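Local atomic coordinates of ftsY (Mycoplasma mycoides, PDB entry 1ZU4), a protein that is an SRP receptor of the SRP54-type family, modelled as its NG domain, in which a helical bundle is joined to a P-loop domain. Residues T119-K124 / G258-K263; A140-T143 / G147-Q150; I219-Q222 / A227-E230; G270-A275 / D302-H307. One frame throughout, in Å; residues are numbered along the deposited sequence.

Contact 1 (T119-K124 / G258-K263). With SO4 (sulfate ion), chain B.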
loop_
_atom_site.group_PDB
_atom_site.type_symbol
_atom_site.label_atom_id
_atom_site.label_comp_id
_atom_site.label_asym_id
_atom_site.label_seq_id
_atom_site.Cartn_x
_atom_site.Cartn_y
_atom_site.Cartn_z
ATOM N N THR A 119 3.211 12.446 -0.136
ATOM C CA THR A 119 2.877 13.484 -1.107
ATOM C C THR A 119 3.122 12.964 -2.513
ATOM O O THR A 119 2.337 13.242 -3.378
ATOM C CB THR A 119 3.588 14.873 -0.886
ATOM O OG1 THR A 119 4.978 14.794 -1.272
ATOM C CG2 THR A 119 3.485 15.321 0.564
ATOM N N THR A 120 4.175 12.176 -2.719
ATOM C CA THR A 120 4.381 11.457 -3.977
ATOM C C THR A 120 3.187 10.542 -4.300
ATOM O O THR A 120 2.644 10.588 -5.389
ATOM C CB THR A 120 5.718 10.639 -3.921
ATOM O OG1 THR A 120 6.814 11.551 -3.994
ATOM C CG2 THR A 120 5.839 9.631 -5.057
ATOM N N SER A 121 2.771 9.732 -3.321
ATOM C CA SER A 121 1.711 8.759 -3.536
ATOM C C SER A 121 0.403 9.466 -3.806
ATOM O O SER A 121 -0.391 9.030 -4.617
ATOM C CB SER A 121 1.535 7.847 -2.301
ATOM O OG SER A 121 2.616 6.999 -2.129
ATOM N N LEU A 122 0.176 10.576 -3.128
ATOM C CA LEU A 122 -1.074 11.277 -3.317
ATOM C C LEU A 122 -1.144 11.870 -4.735
ATOM O O LEU A 122 -2.187 11.828 -5.390
ATOM C CB LEU A 122 -1.199 12.362 -2.253
ATOM C CG LEU A 122 -2.466 13.175 -2.296
ATOM C CD1 LEU A 122 -2.955 13.538 -0.910
ATOM C CD2 LEU A 122 -2.120 14.393 -3.100
ATOM N N ALA A 123 -0.019 12.396 -5.211
ATOM C CA ALA A 123 0.121 12.869 -6.600
ATOM C C ALA A 123 -0.158 11.762 -7.635
ATOM O O ALA A 123 -0.839 12.006 -8.630
ATOM C CB ALA A 123 1.518 13.451 -6.815
ATOM N N LYS A 124 0.351 10.552 -7.377
ATOM C CA LYS A 124 0.167 9.409 -8.246
ATOM C C LYS A 124 -1.283 8.970 -8.233
ATOM O O LYS A 124 -1.809 8.618 -9.268
ATOM C CB LYS A 124 1.090 8.257 -7.869
ATOM C CG LYS A 124 2.554 8.598 -8.218
ATOM C CD LYS A 124 3.488 7.487 -7.936
ATOM C CE LYS A 124 4.930 7.958 -8.211
ATOM N NZ LYS A 124 5.836 6.795 -8.436
ATOM N N GLY A 258 -7.002 1.197 4.517
ATOM C CA GLY A 258 -6.199 0.488 3.568
ATOM C C GLY A 258 -4.770 1.006 3.503
ATOM O O GLY A 258 -4.419 2.019 4.110
ATOM N N ILE A 259 -3.961 0.310 2.740
ATOM C CA ILE A 259 -2.515 0.564 2.630
ATOM C C ILE A 259 -2.107 0.819 1.154
ATOM O O ILE A 259 -2.601 0.173 0.224
ATOM C CB ILE A 259 -1.680 -0.650 3.173
ATOM C CG1 ILE A 259 -1.985 -1.004 4.658
ATOM C CG2 ILE A 259 -0.156 -0.467 3.003
ATOM C CD1 ILE A 259 -1.853 0.101 5.613
ATOM N N ILE A 260 -1.155 1.723 0.983
ATOM C CA ILE A 260 -0.454 1.964 -0.255
ATOM C C ILE A 260 0.991 1.530 0.008
ATOM O O ILE A 260 1.660 2.154 0.783
ATOM C CB ILE A 260 -0.451 3.464 -0.631
ATOM C CG1 ILE A 260 -1.914 4.017 -0.762
ATOM C CG2 ILE A 260 0.298 3.693 -1.920
ATOM C CD1 ILE A 260 -1.916 5.495 -1.196
ATOM N N LEU A 261 1.432 0.468 -0.652
ATOM C CA LEU A 261 2.760 -0.128 -0.515
ATOM C C LEU A 261 3.630 0.440 -1.639
ATOM O O LEU A 261 3.408 0.135 -2.774
ATOM C CB LEU A 261 2.645 -1.660 -0.692
ATOM C CG LEU A 261 3.965 -2.430 -0.481
ATOM C CD1 LEU A 261 4.563 -2.196 0.916
ATOM C CD2 LEU A 261 3.801 -3.920 -0.775
ATOM N N THR A 262 4.607 1.270 -1.301
ATOM C CA THR A 262 5.435 1.949 -2.282
ATOM C C THR A 262 6.776 1.304 -2.373
ATOM O O THR A 262 7.171 0.516 -1.478
ATOM C CB THR A 262 5.669 3.420 -1.893
ATOM O OG1 THR A 262 6.321 3.470 -0.615
ATOM C CG2 THR A 262 4.345 4.173 -1.827
ATOM N N LYS A 263 7.478 1.626 -3.468
ATOM C CA LYS A 263 8.877 1.230 -3.659
ATOM C C LYS A 263 9.101 -0.239 -3.721
ATOM O O LYS A 263 10.204 -0.704 -3.445
ATOM C CB LYS A 263 9.799 1.883 -2.610
ATOM C CG LYS A 263 9.957 3.376 -2.891
ATOM C CD LYS A 263 10.781 4.110 -1.854
ATOM C CE LYS A 263 10.400 5.579 -1.856
ATOM N NZ LYS A 263 10.513 6.181 -3.263
HETATM S S SO4 B . 5.950 12.584 2.998
HETATM O O1 SO4 B . 4.843 13.169 2.212
HETATM O O2 SO4 B . 6.122 13.478 4.149
HETATM O O3 SO4 B . 5.646 11.252 3.569
HETATM O O4 SO4 B . 7.122 12.476 2.126
#

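Contact 2 (A140-T143 / G147-Q150)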
loop_
_atom_site.group_PDB
_atom_site.type_symbol
_atom_site.label_atom_id
_atom_site.label_comp_id
_atom_site.label_asym_id
_atom_site.label_seq_id
_atom_site.Cartn_x
_atom_site.Cartn_y
_atom_site.Cartn_z
ATOM N N ALA A 140 -3.780 20.258 0.082
ATOM C CA ALA A 140 -2.450 20.284 0.691
ATOM C C ALA A 140 -2.513 20.629 2.184
ATOM O O ALA A 140 -2.054 21.714 2.604
ATOM C CB ALA A 140 -1.577 21.323 -0.041
ATOM N N ALA A 141 -3.040 19.702 2.985
ATOM C CA ALA A 141 -3.279 19.953 4.416
ATOM C C ALA A 141 -2.151 19.487 5.326
ATOM O O ALA A 141 -2.295 19.511 6.551
ATOM C CB ALA A 141 -4.604 19.338 4.866
ATOM N N ASP A 142 -1.031 19.077 4.723
ATOM C CA ASP A 142 0.212 18.924 5.467
ATOM C C ASP A 142 0.895 20.267 5.412
ATOM O O ASP A 142 1.737 20.526 4.537
ATOM C CB ASP A 142 1.107 17.849 4.853
ATOM C CG ASP A 142 2.288 17.491 5.733
ATOM O OD1 ASP A 142 2.696 18.294 6.604
ATOM O OD2 ASP A 142 2.820 16.382 5.552
ATOM N N THR A 143 0.517 21.128 6.349
ATOM C CA THR A 143 1.030 22.495 6.420
ATOM C C THR A 143 2.276 22.580 7.323
ATOM O O THR A 143 2.800 23.669 7.527
ATOM C CB THR A 143 -0.054 23.489 6.943
ATOM O OG1 THR A 143 -0.414 23.123 8.278
ATOM C CG2 THR A 143 -1.326 23.479 6.081
ATOM N N GLY A 147 7.153 22.678 2.149
ATOM C CA GLY A 147 7.870 21.716 1.287
ATOM C C GLY A 147 6.951 20.692 0.634
ATOM O O GLY A 147 7.077 20.416 -0.569
ATOM N N ALA A 148 6.021 20.147 1.423
ATOM C CA ALA A 148 4.985 19.230 0.930
ATOM C C ALA A 148 4.052 19.950 -0.050
ATOM O O ALA A 148 3.669 19.397 -1.098
ATOM C CB ALA A 148 4.220 18.676 2.085
ATOM N N THR A 149 3.687 21.186 0.298
ATOM C CA THR A 149 2.975 22.071 -0.599
ATOM C C THR A 149 3.811 22.360 -1.868
ATOM O O THR A 149 3.286 22.225 -2.977
ATOM C CB THR A 149 2.506 23.385 0.124
ATOM O OG1 THR A 149 1.707 23.046 1.275
ATOM C CG2 THR A 149 1.676 24.276 -0.815
ATOM N N GLN A 150 5.092 22.719 -1.718
ATOM C CA GLN A 150 5.949 22.976 -2.896
ATOM C C GLN A 150 5.927 21.784 -3.855
ATOM O O GLN A 150 5.788 21.971 -5.060
ATOM C CB GLN A 150 7.438 23.300 -2.566
ATOM C CG GLN A 150 7.817 24.083 -1.282
ATOM C CD GLN A 150 7.215 25.475 -1.168
ATOM O OE1 GLN A 150 6.006 25.664 -1.322
ATOM N NE2 GLN A 150 8.057 26.455 -0.841
HETATM O O HOH W 1 -0.835 23.997 2.171
#

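Contact 3 (I219-Q222 / A227-E230)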
loop_
_atom_site.group_PDB
_atom_site.type_symbol
_atom_site.label_atom_id
_atom_site.label_comp_id
_atom_site.label_asym_id
_atom_site.label_seq_id
_atom_site.Cartn_x
_atom_site.Cartn_y
_atom_site.Cartn_z
ATOM N N ILE A 219 -15.680 18.573 9.196
ATOM C CA ILE A 219 -15.917 19.424 8.030
ATOM C C ILE A 219 -16.499 18.628 6.849
ATOM O O ILE A 219 -17.444 19.093 6.164
ATOM C CB ILE A 219 -14.596 20.135 7.565
ATOM C CG1 ILE A 219 -14.336 21.331 8.479
ATOM C CG2 ILE A 219 -14.781 20.706 6.148
ATOM C CD1 ILE A 219 -12.945 21.797 8.517
ATOM N N ILE A 220 -15.907 17.457 6.590
ATOM C CA ILE A 220 -16.249 16.706 5.375
ATOM C C ILE A 220 -17.578 15.941 5.514
ATOM O O ILE A 220 -18.361 15.884 4.555
ATOM C CB ILE A 220 -15.076 15.830 4.809
ATOM C CG1 ILE A 220 -14.824 14.586 5.673
ATOM C CG2 ILE A 220 -13.783 16.668 4.633
ATOM C CD1 ILE A 220 -13.496 13.896 5.392
ATOM N N GLN A 221 -17.845 15.414 6.700
ATOM C CA GLN A 221 -19.081 14.662 6.958
ATOM C C GLN A 221 -20.361 15.510 6.851
ATOM O O GLN A 221 -21.462 14.964 6.716
ATOM C CB GLN A 221 -18.970 13.933 8.282
ATOM C CG GLN A 221 -17.869 12.901 8.257
ATOM C CD GLN A 221 -17.588 12.321 9.579
ATOM O OE1 GLN A 221 -17.816 12.953 10.581
ATOM N NE2 GLN A 221 -17.035 11.101 9.611
ATOM N N GLN A 222 -20.209 16.833 6.873
ATOM C CA GLN A 222 -21.342 17.729 6.581
ATOM C C GLN A 222 -21.735 17.654 5.118
ATOM O O GLN A 222 -22.878 17.955 4.765
ATOM C CB GLN A 222 -20.995 19.188 6.898
ATOM C CG GLN A 222 -20.905 19.469 8.396
ATOM C CD GLN A 222 -20.556 20.894 8.626
ATOM O OE1 GLN A 222 -21.334 21.783 8.299
ATOM N NE2 GLN A 222 -19.363 21.141 9.148
ATOM N N ALA A 227 -17.952 9.909 4.485
ATOM C CA ALA A 227 -16.527 10.319 4.332
ATOM C C ALA A 227 -15.787 10.333 5.696
ATOM O O ALA A 227 -16.428 10.393 6.755
ATOM C CB ALA A 227 -16.440 11.661 3.648
ATOM N N PRO A 228 -14.441 10.150 5.699
ATOM C CA PRO A 228 -13.566 9.811 4.558
ATOM C C PRO A 228 -13.920 8.405 4.087
ATOM O O PRO A 228 -14.123 7.474 4.903
ATOM C CB PRO A 228 -12.132 9.863 5.143
ATOM C CG PRO A 228 -12.333 9.682 6.656
ATOM C CD PRO A 228 -13.707 10.216 6.990
ATOM N N HIS A 229 -14.049 8.266 2.789
ATOM C CA HIS A 229 -14.328 6.968 2.162
ATOM C C HIS A 229 -13.151 5.988 2.214
ATOM O O HIS A 229 -13.355 4.764 2.294
ATOM C CB HIS A 229 -14.770 7.218 0.718
ATOM C CG HIS A 229 -15.930 8.173 0.603
ATOM N ND1 HIS A 229 -17.157 7.929 1.172
ATOM C CD2 HIS A 229 -16.033 9.388 0.017
ATOM C CE1 HIS A 229 -17.972 8.942 0.926
ATOM N NE2 HIS A 229 -17.328 9.817 0.197
ATOM N N GLU A 230 -11.938 6.542 2.220
ATOM C CA GLU A 230 -10.726 5.796 2.535
ATOM C C GLU A 230 -9.788 6.676 3.353
ATOM O O GLU A 230 -9.753 7.898 3.178
ATOM C CB GLU A 230 -9.999 5.364 1.224
ATOM C CG GLU A 230 -10.863 4.411 0.293
ATOM C CD GLU A 230 -10.966 3.001 0.813
ATOM O OE1 GLU A 230 -10.191 2.589 1.720
ATOM O OE2 GLU A 230 -11.836 2.270 0.274
#

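Contact 4 (G270-A275 / D302-H307)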
loop_
_atom_site.group_PDB
_atom_site.type_symbol
_atom_site.label_atom_id
_atom_site.label_comp_id
_atom_site.label_asym_id
_atom_site.label_seq_id
_atom_site.Cartn_x
_atom_site.Cartn_y
_atom_site.Cartn_z
ATOM N N GLY A 270 10.326 -10.183 -0.804
ATOM C CA GLY A 270 8.906 -10.160 -1.169
ATOM C C GLY A 270 7.901 -10.703 -0.171
ATOM O O GLY A 270 6.722 -10.820 -0.477
ATOM N N GLY A 271 8.340 -11.061 1.032
ATOM C CA GLY A 271 7.381 -11.522 2.020
ATOM C C GLY A 271 6.618 -10.367 2.660
ATOM O O GLY A 271 5.664 -10.575 3.439
ATOM N N ILE A 272 7.025 -9.142 2.360
ATOM C CA ILE A 272 6.432 -7.995 3.075
ATOM C C ILE A 272 4.899 -7.857 2.901
ATOM O O ILE A 272 4.208 -7.384 3.791
ATOM C CB ILE A 272 7.145 -6.675 2.714
ATOM C CG1 ILE A 272 6.714 -5.581 3.724
ATOM C CG2 ILE A 272 6.890 -6.335 1.227
ATOM C CD1 ILE A 272 7.292 -4.255 3.554
ATOM N N GLY A 273 4.353 -8.278 1.763
ATOM C CA GLY A 273 2.909 -8.186 1.601
ATOM C C GLY A 273 2.200 -9.016 2.655
ATOM O O GLY A 273 1.142 -8.626 3.145
ATOM N N LEU A 274 2.793 -10.185 2.956
ATOM C CA LEU A 274 2.256 -11.118 3.918
ATOM C C LEU A 274 2.511 -10.668 5.335
ATOM O O LEU A 274 1.706 -10.917 6.198
ATOM C CB LEU A 274 2.837 -12.512 3.701
ATOM C CG LEU A 274 2.441 -13.226 2.405
ATOM C CD1 LEU A 274 3.146 -14.600 2.339
ATOM C CD2 LEU A 274 0.984 -13.413 2.460
ATOM N N ALA A 275 3.665 -10.071 5.575
ATOM C CA ALA A 275 3.978 -9.490 6.864
ATOM C C ALA A 275 2.922 -8.426 7.184
ATOM O O ALA A 275 2.463 -8.354 8.309
ATOM C CB ALA A 275 5.431 -8.873 6.865
ATOM N N ASP A 302 -3.088 -11.884 -6.285
ATOM C CA ASP A 302 -2.634 -12.974 -7.185
ATOM C C ASP A 302 -1.467 -12.520 -8.085
ATOM O O ASP A 302 -0.519 -13.272 -8.336
ATOM C CB ASP A 302 -3.767 -13.652 -7.962
ATOM C CG ASP A 302 -3.313 -14.916 -8.655
ATOM O OD1 ASP A 302 -2.877 -15.888 -7.966
ATOM O OD2 ASP A 302 -3.320 -14.932 -9.911
ATOM N N GLN A 303 -1.523 -11.286 -8.538
ATOM C CA GLN A 303 -0.479 -10.736 -9.375
ATOM C C GLN A 303 0.816 -10.542 -8.593
ATOM O O GLN A 303 1.897 -10.804 -9.099
ATOM C CB GLN A 303 -0.941 -9.418 -9.991
ATOM C CG GLN A 303 -1.890 -9.626 -11.192
ATOM C CD GLN A 303 -1.210 -10.329 -12.353
ATOM O OE1 GLN A 303 -0.387 -9.723 -13.037
ATOM N NE2 GLN A 303 -1.529 -11.610 -12.572
ATOM N N TYR A 304 0.698 -10.023 -7.376
ATOM C CA TYR A 304 1.843 -9.880 -6.509
ATOM C C TYR A 304 2.520 -11.252 -6.358
ATOM O O TYR A 304 3.726 -11.390 -6.593
ATOM C CB TYR A 304 1.371 -9.369 -5.146
ATOM C CG TYR A 304 2.453 -9.155 -4.127
ATOM C CD1 TYR A 304 3.113 -7.929 -4.036
ATOM C CD2 TYR A 304 2.765 -10.160 -3.196
ATOM C CE1 TYR A 304 4.080 -7.724 -3.062
ATOM C CE2 TYR A 304 3.722 -9.974 -2.249
ATOM C CZ TYR A 304 4.373 -8.757 -2.179
ATOM O OH TYR A 304 5.300 -8.591 -1.226
ATOM N N ILE A 305 1.727 -12.276 -6.034
ATOM C CA ILE A 305 2.289 -13.631 -5.821
ATOM C C ILE A 305 2.887 -14.260 -7.101
ATOM O O ILE A 305 3.971 -14.827 -7.084
ATOM C CB ILE A 305 1.214 -14.590 -5.201
ATOM C CG1 ILE A 305 0.770 -14.080 -3.818
ATOM C CG2 ILE A 305 1.747 -16.021 -5.058
ATOM C CD1 ILE A 305 1.904 -13.805 -2.859
ATOM N N VAL A 306 2.149 -14.181 -8.207
ATOM C CA VAL A 306 2.624 -14.743 -9.493
ATOM C C VAL A 306 3.930 -14.077 -9.977
ATOM O O VAL A 306 4.870 -14.755 -10.399
ATOM C CB VAL A 306 1.476 -14.687 -10.554
ATOM C CG1 VAL A 306 2.014 -14.857 -11.962
ATOM C CG2 VAL A 306 0.426 -15.768 -10.226
ATOM N N HIS A 307 4.011 -12.755 -9.894
ATOM C CA HIS A 307 5.237 -12.056 -10.301
ATOM C C HIS A 307 6.405 -12.260 -9.300
ATOM O O HIS A 307 7.591 -12.335 -9.693
ATOM C CB HIS A 307 4.925 -10.578 -10.602
ATOM C CG HIS A 307 4.057 -10.406 -11.817
ATOM N ND1 HIS A 307 4.549 -10.532 -13.098
ATOM C CD2 HIS A 307 2.728 -10.171 -11.947
ATOM C CE1 HIS A 307 3.564 -10.354 -13.966
ATOM N NE2 HIS A 307 2.449 -10.129 -13.295
#

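Contact 1 (T119-K124 / G258-K263)
The Ser121 hydroxyl meets the Thr262 methyl because of how both side chains are turned. Ser121 OG lies beside its own backbone N (chi1 -69°). Thr262 has OG1 between the backbone N and the carbonyl carbon (chi1 60°), which leaves CG2 alongside the N and directed at the helix. Ser121 OG comes within 3.3 Å of Thr262 CG2. A second methyl, Ile260 CG2, lies 4.0 Å from Ser121 OG. Ile260 and Thr262 are alternate residues of strand 258-262, so both point at the helix, while Leu261 between them points away. The backbones stay well apart, with Ser121 CA 7.9 Å from Ile260 CA. Polar needs are met elsewhere. Ser121 OG is hydrogen-bonded to Gly117 O, and Thr262 OG1 makes a weak hydrogen bond to Ile235 O of the adjacent strand. The same helix begins at a sulfate ion. Thr119 N donates to sulfate O1 at 2.9 Å, with an angle of 147° at the hydrogen. The backbone N atoms of Gly115, Gly117 and Lys118 are hydrogen-bonded to the same ion. This set of N-H groups is consistent with a P-loop (Walker A) between strand 106-111 and helix 118-131. No hydrogen bond links helix and strand here. With its proton used four residues back, at Gly117 O, Ser121 OG meets the strand only through packing against the methyls of Ile260 and Thr262.

Contact 2 (A140-T143 / G147-Q150)
Ala140 and Thr149 approach to 5.9 Å between CA atoms, and Asp142 and Ala148 to 6.6 Å, where the chain leaves strand 136-140 and turns back as helix 146-156. Thr149 has OG1 beside its backbone N (chi1 -56°), which aims the hydroxyl at the loop. Thr149 OG1 stands 3.9 Å from Ala140 CB. One water bridges the gap. It donates to Ala140 O at 2.6 Å and is hydrogen-bonded to Thr149 OG1 at 2.9 Å. One residue earlier on the helix, Ala148 CB lies 3.9 Å from Asp142 O and 4.2 Å from Asp142 CB. The Asp142 carboxylate is engaged elsewhere, with OD1 in a salt bridge to Arg145 NH1 and weakly bonded to Phe144 N. Residues 142-148 read DTFRAGA, which matches a motif of SRP-type proteins. The Asp142 side chain comes to about 5 Å from the bound sulfate, and Ala148 packs on Thr119 of the P-loop helix. Apart from the water, the contact is packing of alanine methyls against oxygens and Asp142 CB. With no direct hydrogen bond, the polar link between loop and helix passes through that one water, which joins Ala140 O to Thr149 OG1.

Contact 3 (I219-Q222 / A227-E230)
Ile220 reaches from helix 206-221 to Ala227 and Pro228. Its CG1 sits between the backbone N and the carbonyl carbon (chi1 73°), and this torsion swings the longer branch toward the returning chain. Ile220 CG1 touches Ala227 CB at 3.9 Å. Further out, Ile220 CD1 meets the proline where its ring joins the backbone, 3.9 Å from Pro228 N and 4.0 Å from Pro228 CD. The two side chains cross at about a right angle, with Ile220 CD1 set against the N-CD side of the ring. Beyond this contact, Ile220 also packs on Val180 and Ile184 of helix 176-189 and on Ile107 and Met109 of strand 106-111. The contact lies across the short connection from helix 206-221 to strand 230-236, part of the alternating alpha/beta layout of the P-loop domain. Next comes Gln221, the polar member. Its CA is 5.7 Å from Ala227 CA. CG lies beside the backbone N and the chain is extended beyond it, which brings the amide to Ala227 O. Gln221 NE2 donates to Ala227 O at 3.0 Å, with an angle of 156° at the hydrogen. The donor lies in the carbonyl plane, at a C=O...N angle of 158°, and the oxygen is close to the plane of the glutamine amide. Gln221 CG is 3.3 Å from the same Ala227 O. This carbonyl belongs to the cis peptide bond before Pro228.

Contact 4 (G270-A275 / D302-H307)
Tyr304 spans the gap to Gly270, Ile272 and Gly273. Its CB points at segment 270-275, and CG stands anti to the backbone N (chi1 -179°), which sends the ring toward those residues. At Tyr304 CD2 the ring edge meets Ile305 CD1 of the same helix, in the ring plane and 3.8 Å away. On the far part of the ring, CE2 of Tyr304 comes to 3.6 Å from Gly270 O. CZ of Tyr304 is also 3.6 Å from Gly270 O, and Gly273 N is 4.0 Å from this CZ. The tip carries the polar contact. Tyr304 OH donates to Gly270 O at 2.7 Å. The oxygen lies at the ring edge, but the hydroxyl stands above the carbonyl plane, 49° out of it. The same OH accepts from Gly273 N at 3.2 Å, with an angle of 143° at the hydrogen. One buried hydroxyl is thus gripped by two backbone groups near the start of helix 272-280, giving to one and taking from the other. Ile272 CG2 packs against Tyr304 OH at 3.7 Å, its side chain crossing the tyrosine at about a right angle. Tyr304 also touches Met11 and Met264. Gly270 and Gly271 probably match the glycine pair of the DGxAKGG motif of SRP-type proteins. With Leu274 and Ile305 on Leu82 of helix 71-87, the contact sits where the P-loop domain meets the helical bundle, as in NG domains.

Contacts 1 and 2, with centres about 15 Å apart, both border the sulfate site: Thr119 N binds the ion and the Asp142 side chain is about 5 Å from it. They touch through Thr119 CG2 and Ala148 CB, 3.8 Å apart, where the P-loop helix meets the helix that begins within the DTFRAGA segment. Contact 3 lies off this site, its centre about 20 Å from the centres of both. Contact 4 has its centre about 17 Å from that of contact 1. The two are linked along the chain, because strand 258-262 is followed by helix 272-280. Contact 4 lies across the chain's centre from contacts 2 and 3, about 32 Å from each between centres, toward the N-terminal helices.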